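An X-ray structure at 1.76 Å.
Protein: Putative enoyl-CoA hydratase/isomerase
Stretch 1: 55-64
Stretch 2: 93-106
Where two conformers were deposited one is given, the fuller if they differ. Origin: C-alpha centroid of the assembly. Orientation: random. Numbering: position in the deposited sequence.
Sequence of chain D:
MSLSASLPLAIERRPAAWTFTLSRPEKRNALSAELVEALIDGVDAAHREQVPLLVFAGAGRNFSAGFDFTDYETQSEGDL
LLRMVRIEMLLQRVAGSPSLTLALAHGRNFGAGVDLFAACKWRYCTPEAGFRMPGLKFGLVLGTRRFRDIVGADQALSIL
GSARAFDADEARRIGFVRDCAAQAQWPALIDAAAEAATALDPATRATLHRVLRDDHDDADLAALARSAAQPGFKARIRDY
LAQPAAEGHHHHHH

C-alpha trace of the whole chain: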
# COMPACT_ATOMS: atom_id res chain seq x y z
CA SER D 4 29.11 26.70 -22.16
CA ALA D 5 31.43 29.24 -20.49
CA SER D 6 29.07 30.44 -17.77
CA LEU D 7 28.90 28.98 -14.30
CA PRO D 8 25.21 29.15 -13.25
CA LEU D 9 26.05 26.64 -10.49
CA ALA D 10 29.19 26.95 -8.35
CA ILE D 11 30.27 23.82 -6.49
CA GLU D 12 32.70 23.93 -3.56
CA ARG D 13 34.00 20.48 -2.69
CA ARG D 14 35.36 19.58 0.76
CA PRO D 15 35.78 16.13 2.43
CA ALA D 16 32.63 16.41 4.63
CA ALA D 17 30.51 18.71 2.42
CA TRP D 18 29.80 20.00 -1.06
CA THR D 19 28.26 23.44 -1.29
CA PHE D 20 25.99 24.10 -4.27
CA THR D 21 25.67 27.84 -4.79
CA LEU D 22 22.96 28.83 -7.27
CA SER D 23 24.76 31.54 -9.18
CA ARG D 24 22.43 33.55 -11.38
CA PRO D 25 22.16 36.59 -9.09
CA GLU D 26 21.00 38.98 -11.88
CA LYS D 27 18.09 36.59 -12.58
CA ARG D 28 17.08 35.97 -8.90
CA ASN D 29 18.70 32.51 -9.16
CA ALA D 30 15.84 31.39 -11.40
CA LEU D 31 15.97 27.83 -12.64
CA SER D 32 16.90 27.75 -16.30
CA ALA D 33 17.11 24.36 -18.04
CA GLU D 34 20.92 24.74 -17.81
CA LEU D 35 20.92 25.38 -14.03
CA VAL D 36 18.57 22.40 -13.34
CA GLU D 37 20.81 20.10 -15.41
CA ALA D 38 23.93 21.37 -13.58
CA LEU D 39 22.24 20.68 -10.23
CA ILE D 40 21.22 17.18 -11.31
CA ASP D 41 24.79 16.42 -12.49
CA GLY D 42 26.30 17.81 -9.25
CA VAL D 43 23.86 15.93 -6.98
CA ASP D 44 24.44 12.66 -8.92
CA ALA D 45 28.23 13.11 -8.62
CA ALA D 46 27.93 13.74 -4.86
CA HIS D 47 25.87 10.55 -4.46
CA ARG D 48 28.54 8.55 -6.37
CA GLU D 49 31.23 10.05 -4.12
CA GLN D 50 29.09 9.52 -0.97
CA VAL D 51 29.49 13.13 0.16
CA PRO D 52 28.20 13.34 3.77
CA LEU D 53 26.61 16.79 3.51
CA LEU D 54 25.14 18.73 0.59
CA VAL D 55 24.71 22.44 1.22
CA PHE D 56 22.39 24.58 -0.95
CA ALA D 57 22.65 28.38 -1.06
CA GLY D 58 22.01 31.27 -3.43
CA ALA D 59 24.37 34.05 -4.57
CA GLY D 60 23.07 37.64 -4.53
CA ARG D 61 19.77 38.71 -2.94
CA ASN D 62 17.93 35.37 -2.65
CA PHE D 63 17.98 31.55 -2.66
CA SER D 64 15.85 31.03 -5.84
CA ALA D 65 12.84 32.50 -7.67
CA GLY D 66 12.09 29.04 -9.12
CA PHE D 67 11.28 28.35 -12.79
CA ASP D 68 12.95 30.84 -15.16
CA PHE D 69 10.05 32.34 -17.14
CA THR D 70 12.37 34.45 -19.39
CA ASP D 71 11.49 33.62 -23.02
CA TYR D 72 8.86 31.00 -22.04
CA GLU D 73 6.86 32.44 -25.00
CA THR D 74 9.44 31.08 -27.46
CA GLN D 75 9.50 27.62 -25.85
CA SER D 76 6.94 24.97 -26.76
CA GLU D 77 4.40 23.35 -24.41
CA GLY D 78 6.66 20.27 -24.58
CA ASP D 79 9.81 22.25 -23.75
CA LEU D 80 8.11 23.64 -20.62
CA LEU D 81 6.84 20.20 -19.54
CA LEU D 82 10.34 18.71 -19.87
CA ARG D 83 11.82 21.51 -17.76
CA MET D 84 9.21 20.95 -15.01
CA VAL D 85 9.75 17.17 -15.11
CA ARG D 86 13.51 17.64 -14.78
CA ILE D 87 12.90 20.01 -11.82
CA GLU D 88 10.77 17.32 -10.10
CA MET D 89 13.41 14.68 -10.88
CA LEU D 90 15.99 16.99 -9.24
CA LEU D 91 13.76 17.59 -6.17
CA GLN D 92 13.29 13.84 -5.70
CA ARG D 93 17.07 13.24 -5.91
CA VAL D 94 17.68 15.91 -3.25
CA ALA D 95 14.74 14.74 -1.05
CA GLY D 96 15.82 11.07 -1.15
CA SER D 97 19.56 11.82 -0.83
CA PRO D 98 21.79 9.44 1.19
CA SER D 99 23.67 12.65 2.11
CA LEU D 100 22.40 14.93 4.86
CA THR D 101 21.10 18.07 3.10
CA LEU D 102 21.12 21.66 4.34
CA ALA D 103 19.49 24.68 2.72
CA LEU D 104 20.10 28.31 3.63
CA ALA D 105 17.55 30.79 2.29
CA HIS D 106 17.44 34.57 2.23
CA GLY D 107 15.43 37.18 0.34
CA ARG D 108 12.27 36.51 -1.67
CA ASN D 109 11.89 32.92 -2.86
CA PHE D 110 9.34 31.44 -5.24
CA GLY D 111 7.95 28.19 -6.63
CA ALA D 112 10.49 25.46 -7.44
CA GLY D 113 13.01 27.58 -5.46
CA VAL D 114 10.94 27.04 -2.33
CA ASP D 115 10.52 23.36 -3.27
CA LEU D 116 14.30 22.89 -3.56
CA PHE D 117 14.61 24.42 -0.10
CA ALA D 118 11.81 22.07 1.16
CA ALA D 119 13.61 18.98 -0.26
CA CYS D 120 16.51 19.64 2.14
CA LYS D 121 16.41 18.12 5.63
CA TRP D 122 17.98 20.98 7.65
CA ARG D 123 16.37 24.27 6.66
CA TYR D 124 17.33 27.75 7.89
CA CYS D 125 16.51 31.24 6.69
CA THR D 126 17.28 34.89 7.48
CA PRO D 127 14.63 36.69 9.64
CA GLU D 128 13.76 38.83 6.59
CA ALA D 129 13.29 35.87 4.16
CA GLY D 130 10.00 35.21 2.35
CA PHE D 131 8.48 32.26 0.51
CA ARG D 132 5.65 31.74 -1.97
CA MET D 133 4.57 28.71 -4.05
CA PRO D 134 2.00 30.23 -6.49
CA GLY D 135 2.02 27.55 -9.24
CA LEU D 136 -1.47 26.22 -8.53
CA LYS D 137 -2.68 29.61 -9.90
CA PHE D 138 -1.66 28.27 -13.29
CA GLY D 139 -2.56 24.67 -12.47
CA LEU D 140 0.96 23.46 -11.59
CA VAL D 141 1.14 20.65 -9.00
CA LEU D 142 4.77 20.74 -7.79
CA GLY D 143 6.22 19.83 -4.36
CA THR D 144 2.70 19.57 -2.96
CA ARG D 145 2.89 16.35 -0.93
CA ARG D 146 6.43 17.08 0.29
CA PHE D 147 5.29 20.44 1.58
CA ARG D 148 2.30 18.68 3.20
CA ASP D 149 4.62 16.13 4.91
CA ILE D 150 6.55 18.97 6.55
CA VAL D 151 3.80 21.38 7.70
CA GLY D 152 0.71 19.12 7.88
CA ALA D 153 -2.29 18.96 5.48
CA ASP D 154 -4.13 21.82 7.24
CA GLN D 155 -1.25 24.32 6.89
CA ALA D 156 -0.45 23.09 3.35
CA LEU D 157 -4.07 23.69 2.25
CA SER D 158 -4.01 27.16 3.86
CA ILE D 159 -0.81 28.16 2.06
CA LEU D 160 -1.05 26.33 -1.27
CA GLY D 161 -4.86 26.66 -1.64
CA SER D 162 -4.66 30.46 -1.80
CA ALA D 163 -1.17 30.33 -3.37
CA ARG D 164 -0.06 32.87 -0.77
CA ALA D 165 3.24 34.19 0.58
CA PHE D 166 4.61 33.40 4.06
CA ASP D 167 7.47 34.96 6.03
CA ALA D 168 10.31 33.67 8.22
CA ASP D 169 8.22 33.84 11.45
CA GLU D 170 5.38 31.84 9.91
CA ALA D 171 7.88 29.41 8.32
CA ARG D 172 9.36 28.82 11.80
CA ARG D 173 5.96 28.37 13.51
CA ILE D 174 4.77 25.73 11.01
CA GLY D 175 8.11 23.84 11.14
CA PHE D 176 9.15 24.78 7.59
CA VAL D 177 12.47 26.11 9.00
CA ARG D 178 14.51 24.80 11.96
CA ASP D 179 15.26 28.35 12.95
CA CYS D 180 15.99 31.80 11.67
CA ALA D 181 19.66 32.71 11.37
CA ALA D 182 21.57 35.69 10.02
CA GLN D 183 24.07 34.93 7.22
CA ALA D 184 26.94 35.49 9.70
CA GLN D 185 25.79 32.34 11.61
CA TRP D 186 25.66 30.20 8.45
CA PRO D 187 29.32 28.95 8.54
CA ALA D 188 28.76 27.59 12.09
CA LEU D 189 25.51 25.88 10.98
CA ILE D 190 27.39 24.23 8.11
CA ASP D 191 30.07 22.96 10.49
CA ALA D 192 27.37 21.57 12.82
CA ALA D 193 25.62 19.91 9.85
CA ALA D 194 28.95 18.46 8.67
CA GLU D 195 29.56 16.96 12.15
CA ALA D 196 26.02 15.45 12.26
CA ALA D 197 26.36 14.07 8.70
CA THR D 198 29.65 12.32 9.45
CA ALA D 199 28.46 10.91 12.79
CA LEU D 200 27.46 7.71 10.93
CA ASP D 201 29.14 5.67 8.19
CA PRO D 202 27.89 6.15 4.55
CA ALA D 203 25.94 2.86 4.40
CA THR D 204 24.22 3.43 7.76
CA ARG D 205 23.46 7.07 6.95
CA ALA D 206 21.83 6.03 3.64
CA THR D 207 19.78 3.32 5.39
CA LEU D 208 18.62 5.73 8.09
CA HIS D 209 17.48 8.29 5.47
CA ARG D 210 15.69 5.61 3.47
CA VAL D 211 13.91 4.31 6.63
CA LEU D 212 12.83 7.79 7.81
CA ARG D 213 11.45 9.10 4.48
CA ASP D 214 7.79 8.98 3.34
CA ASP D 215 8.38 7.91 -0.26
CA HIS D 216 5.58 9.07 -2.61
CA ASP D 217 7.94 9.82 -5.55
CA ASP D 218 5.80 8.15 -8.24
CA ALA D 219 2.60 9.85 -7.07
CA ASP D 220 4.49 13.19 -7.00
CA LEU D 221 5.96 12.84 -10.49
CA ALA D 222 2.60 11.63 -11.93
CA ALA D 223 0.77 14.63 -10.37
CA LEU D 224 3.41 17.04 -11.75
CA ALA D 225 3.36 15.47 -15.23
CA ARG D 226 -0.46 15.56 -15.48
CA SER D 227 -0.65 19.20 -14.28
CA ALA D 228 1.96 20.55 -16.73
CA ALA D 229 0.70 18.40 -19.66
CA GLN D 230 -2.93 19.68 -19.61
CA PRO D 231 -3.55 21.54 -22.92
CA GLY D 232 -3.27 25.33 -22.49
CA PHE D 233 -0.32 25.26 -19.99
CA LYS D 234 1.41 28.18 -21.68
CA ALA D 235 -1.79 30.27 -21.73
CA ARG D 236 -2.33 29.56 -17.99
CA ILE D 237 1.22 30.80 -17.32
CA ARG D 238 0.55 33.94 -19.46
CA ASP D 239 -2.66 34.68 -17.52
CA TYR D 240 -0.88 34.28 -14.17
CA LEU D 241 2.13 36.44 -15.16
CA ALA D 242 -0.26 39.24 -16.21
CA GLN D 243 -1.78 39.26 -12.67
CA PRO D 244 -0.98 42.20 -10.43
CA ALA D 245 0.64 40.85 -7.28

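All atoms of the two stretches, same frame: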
# COMPACT_ATOMS: atom_id res chain seq x y z
N VAL D 55 25.20 21.12 0.83
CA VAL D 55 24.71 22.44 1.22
C VAL D 55 24.18 23.20 -0.01
O VAL D 55 24.83 23.24 -1.07
CB VAL D 55 25.81 23.29 1.93
CG1 VAL D 55 25.29 24.68 2.30
CG2 VAL D 55 26.35 22.55 3.16
N PHE D 56 22.98 23.76 0.11
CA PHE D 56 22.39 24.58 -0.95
C PHE D 56 22.20 26.04 -0.53
O PHE D 56 21.58 26.34 0.49
CB PHE D 56 21.05 24.00 -1.39
CG PHE D 56 21.17 22.63 -2.01
CD1 PHE D 56 21.31 22.51 -3.39
CD2 PHE D 56 21.16 21.48 -1.22
CE1 PHE D 56 21.43 21.26 -3.98
CE2 PHE D 56 21.28 20.20 -1.80
CZ PHE D 56 21.42 20.11 -3.19
N ALA D 57 22.73 26.95 -1.35
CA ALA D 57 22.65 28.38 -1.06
C ALA D 57 22.49 29.16 -2.35
O ALA D 57 22.67 28.60 -3.43
CB ALA D 57 23.89 28.84 -0.30
N GLY D 58 22.13 30.43 -2.25
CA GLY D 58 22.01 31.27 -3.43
C GLY D 58 22.91 32.49 -3.33
O GLY D 58 22.99 33.10 -2.28
N ALA D 59 23.59 32.80 -4.43
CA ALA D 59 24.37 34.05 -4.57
C ALA D 59 23.43 35.26 -4.71
O ALA D 59 22.31 35.13 -5.19
CB ALA D 59 25.28 33.98 -5.79
N GLY D 60 23.90 36.45 -4.34
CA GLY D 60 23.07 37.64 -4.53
C GLY D 60 22.02 37.81 -3.45
O GLY D 60 22.27 37.50 -2.28
N ARG D 61 20.83 38.26 -3.85
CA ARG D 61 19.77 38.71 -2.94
C ARG D 61 18.82 37.62 -2.42
O ARG D 61 18.06 37.83 -1.47
CB ARG D 61 18.94 39.82 -3.62
CG ARG D 61 19.71 41.11 -3.91
CD ARG D 61 18.91 42.07 -4.81
NE ARG D 61 19.54 42.28 -6.11
CZ ARG D 61 19.08 41.81 -7.27
NH1 ARG D 61 17.97 41.08 -7.31
NH2 ARG D 61 19.74 42.07 -8.40
N ASN D 62 18.84 36.45 -3.07
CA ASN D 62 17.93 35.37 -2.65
C ASN D 62 18.50 33.96 -2.81
O ASN D 62 19.65 33.78 -3.25
CB ASN D 62 16.55 35.48 -3.36
CG ASN D 62 16.56 34.93 -4.79
OD1 ASN D 62 17.61 34.79 -5.42
ND2 ASN D 62 15.37 34.63 -5.32
N PHE D 63 17.68 32.97 -2.45
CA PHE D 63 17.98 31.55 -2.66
C PHE D 63 17.62 31.16 -4.11
O PHE D 63 18.51 30.81 -4.90
CB PHE D 63 17.24 30.70 -1.60
CG PHE D 63 17.44 29.21 -1.73
CD1 PHE D 63 18.57 28.60 -1.18
CD2 PHE D 63 16.49 28.42 -2.38
CE1 PHE D 63 18.75 27.21 -1.30
CE2 PHE D 63 16.66 27.05 -2.51
CZ PHE D 63 17.79 26.44 -1.98
N SER D 64 16.33 31.23 -4.45
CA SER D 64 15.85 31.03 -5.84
C SER D 64 14.40 31.50 -6.05
O SER D 64 13.50 31.22 -5.24
CB SER D 64 15.95 29.55 -6.26
OG SER D 64 15.39 29.35 -7.55
N ARG D 93 15.68 13.62 -6.18
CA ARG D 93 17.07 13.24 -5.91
C ARG D 93 17.58 13.90 -4.64
O ARG D 93 18.21 13.24 -3.82
CB ARG D 93 17.96 13.64 -7.09
CG ARG D 93 18.02 12.61 -8.19
CD ARG D 93 18.23 13.33 -9.49
NE ARG D 93 19.12 12.63 -10.42
CZ ARG D 93 18.71 11.88 -11.43
NH1 ARG D 93 19.60 11.33 -12.24
NH2 ARG D 93 17.41 11.69 -11.65
N VAL D 94 17.28 15.18 -4.47
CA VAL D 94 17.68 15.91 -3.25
C VAL D 94 16.92 15.37 -2.02
O VAL D 94 17.54 15.04 -0.99
CB VAL D 94 17.50 17.44 -3.43
CG1 VAL D 94 17.88 18.19 -2.12
CG2 VAL D 94 18.33 17.93 -4.62
N ALA D 95 15.59 15.23 -2.15
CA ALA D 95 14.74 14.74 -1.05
C ALA D 95 15.13 13.35 -0.54
O ALA D 95 15.14 13.12 0.68
CB ALA D 95 13.27 14.75 -1.44
N GLY D 96 15.44 12.45 -1.47
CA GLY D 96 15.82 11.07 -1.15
C GLY D 96 17.33 10.84 -1.03
O GLY D 96 17.79 9.71 -1.11
N SER D 97 18.09 11.91 -0.85
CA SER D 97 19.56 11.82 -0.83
C SER D 97 20.06 10.97 0.35
O SER D 97 19.58 11.12 1.47
CB SER D 97 20.18 13.21 -0.75
OG SER D 97 21.60 13.16 -0.86
N PRO D 98 21.04 10.09 0.10
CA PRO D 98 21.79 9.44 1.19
C PRO D 98 22.65 10.43 1.97
O PRO D 98 23.07 10.12 3.09
CB PRO D 98 22.70 8.44 0.44
CG PRO D 98 22.08 8.29 -0.93
CD PRO D 98 21.49 9.64 -1.23
N SER D 99 22.96 11.58 1.38
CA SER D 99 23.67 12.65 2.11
C SER D 99 22.68 13.37 3.02
O SER D 99 21.51 13.48 2.69
CB SER D 99 24.24 13.69 1.16
OG SER D 99 25.06 13.12 0.15
N LEU D 100 23.16 13.89 4.15
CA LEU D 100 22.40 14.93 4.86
C LEU D 100 22.35 16.15 3.93
O LEU D 100 23.30 16.41 3.17
CB LEU D 100 23.09 15.31 6.17
CG LEU D 100 22.41 16.41 7.02
CD1 LEU D 100 20.95 15.99 7.38
CD2 LEU D 100 23.22 16.71 8.26
N THR D 101 21.24 16.88 3.95
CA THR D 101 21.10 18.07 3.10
C THR D 101 20.71 19.27 3.95
O THR D 101 19.90 19.15 4.87
CB THR D 101 20.05 17.84 2.00
OG1 THR D 101 18.81 17.45 2.61
CG2 THR D 101 20.54 16.70 1.05
N LEU D 102 21.32 20.42 3.62
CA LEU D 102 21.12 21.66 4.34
C LEU D 102 20.85 22.79 3.34
O LEU D 102 21.61 23.00 2.39
CB LEU D 102 22.36 21.99 5.20
CG LEU D 102 22.53 23.40 5.81
CD1 LEU D 102 21.45 23.67 6.81
CD2 LEU D 102 23.89 23.55 6.49
N ALA D 103 19.79 23.54 3.58
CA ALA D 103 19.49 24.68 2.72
C ALA D 103 19.48 25.95 3.56
O ALA D 103 19.05 25.95 4.70
CB ALA D 103 18.17 24.49 2.02
N LEU D 104 19.96 27.03 2.96
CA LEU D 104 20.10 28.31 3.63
C LEU D 104 19.50 29.38 2.74
O LEU D 104 20.06 29.71 1.69
CB LEU D 104 21.59 28.60 3.90
CG LEU D 104 22.35 27.62 4.80
CD1 LEU D 104 23.86 27.79 4.60
CD2 LEU D 104 21.97 27.75 6.26
N ALA D 105 18.32 29.87 3.13
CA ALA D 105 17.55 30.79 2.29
C ALA D 105 17.61 32.21 2.82
O ALA D 105 17.70 32.42 4.03
CB ALA D 105 16.11 30.37 2.20
N HIS D 106 17.55 33.16 1.90
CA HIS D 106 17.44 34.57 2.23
C HIS D 106 16.63 35.22 1.13
O HIS D 106 16.39 34.59 0.10
CB HIS D 106 18.83 35.21 2.44
CG HIS D 106 19.69 35.27 1.21
ND1 HIS D 106 20.20 34.15 0.60
CD2 HIS D 106 20.17 36.33 0.51
CE1 HIS D 106 20.93 34.51 -0.44
NE2 HIS D 106 20.92 35.83 -0.52
O HOH W 1 21.51 31.46 0.24

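Two neighbouring parallel β-strands, 55-58 and 100-105, join through a short run of backbone hydrogen bonds, and where that pairing gives out a histidine side chain and a water carry the contact on into the loop that follows the first strand.

The strand axes approach to 4.7 Å and their directions differ by 16°, with Val 55 beside Leu 102 and Phe 56 beside Ala 103. Phe 56 supplies both of the regular backbone bonds: its N donates to Leu 102 O at 2.8 Å, and its O accepts from Leu 104 N at 3.0 Å. This is the parallel pattern, in which one residue bridges two partners that flank its neighbour in register. The Cα hydrogens help to fill the seam, with Val 55 CA 3.4 Å from Leu 102 O and Ala 103 CA 3.5 Å from Phe 56 O.

Side chains sort by the faces of the sheet. On one, Val 55 meets leucines: CG2 lies 4.3 Å from Leu 102 CD2, and CG1 lies 4.1 Å from Leu 104 CD1, so its two methyls reach partners two residues apart. On the other face, Phe 56 CB sits 4.5 Å from Ala 103 CB. The small alanine pairs with a large aromatic whose ring extends back to the helix end, where CE2 comes within 4.0 Å of Val 94 CG1. That helix stops soon after: Gly 96 is the first residue to leave helical angles, and Ser 97 N still bonds to Val 94 O at 3.2 Å.

Beyond Ala 57 the first stretch leaves the simple strand ladder, and a water takes over. It accepts from Gly 58 N at 2.8 Å and donates to Leu 104 O at 2.7 Å, linking two backbone groups that do not bond directly; His 106 ND1 adds a weak bond to the same water at 3.0 Å.

His 106 has the largest area covered by the other stretch. Its ring end reaches into the loop, and NE2 donates to Gly 60 O at 2.8 Å with a nearly straight angle of 172°. With ND1 donating to the water and NE2 to the carbonyl, both ring nitrogens act as donors, as in the protonated imidazolium form. Gly 58 O and Gly 60 O lie near the ring plane, at its edge, while Asn 62 C lies over one face. The glycines suit this tight loop: a CB on Gly 58 would clash with Asn 62 O at 2.3 Å, and the backbone angles of Gly 60 by themselves call for glycine.

The loop then returns to the second strand. Phe 63 N makes a weak bond to His 106 O at 3.3 Å, and Asn 62 CA lies 3.2 Å from that same oxygen. Phe 63 packs along the strand, CB 4.0 Å from Ala 105 CB and CE1 4.3 Å from Ala 103 CB, two alanines whose small side chains leave room for the aromatic ring.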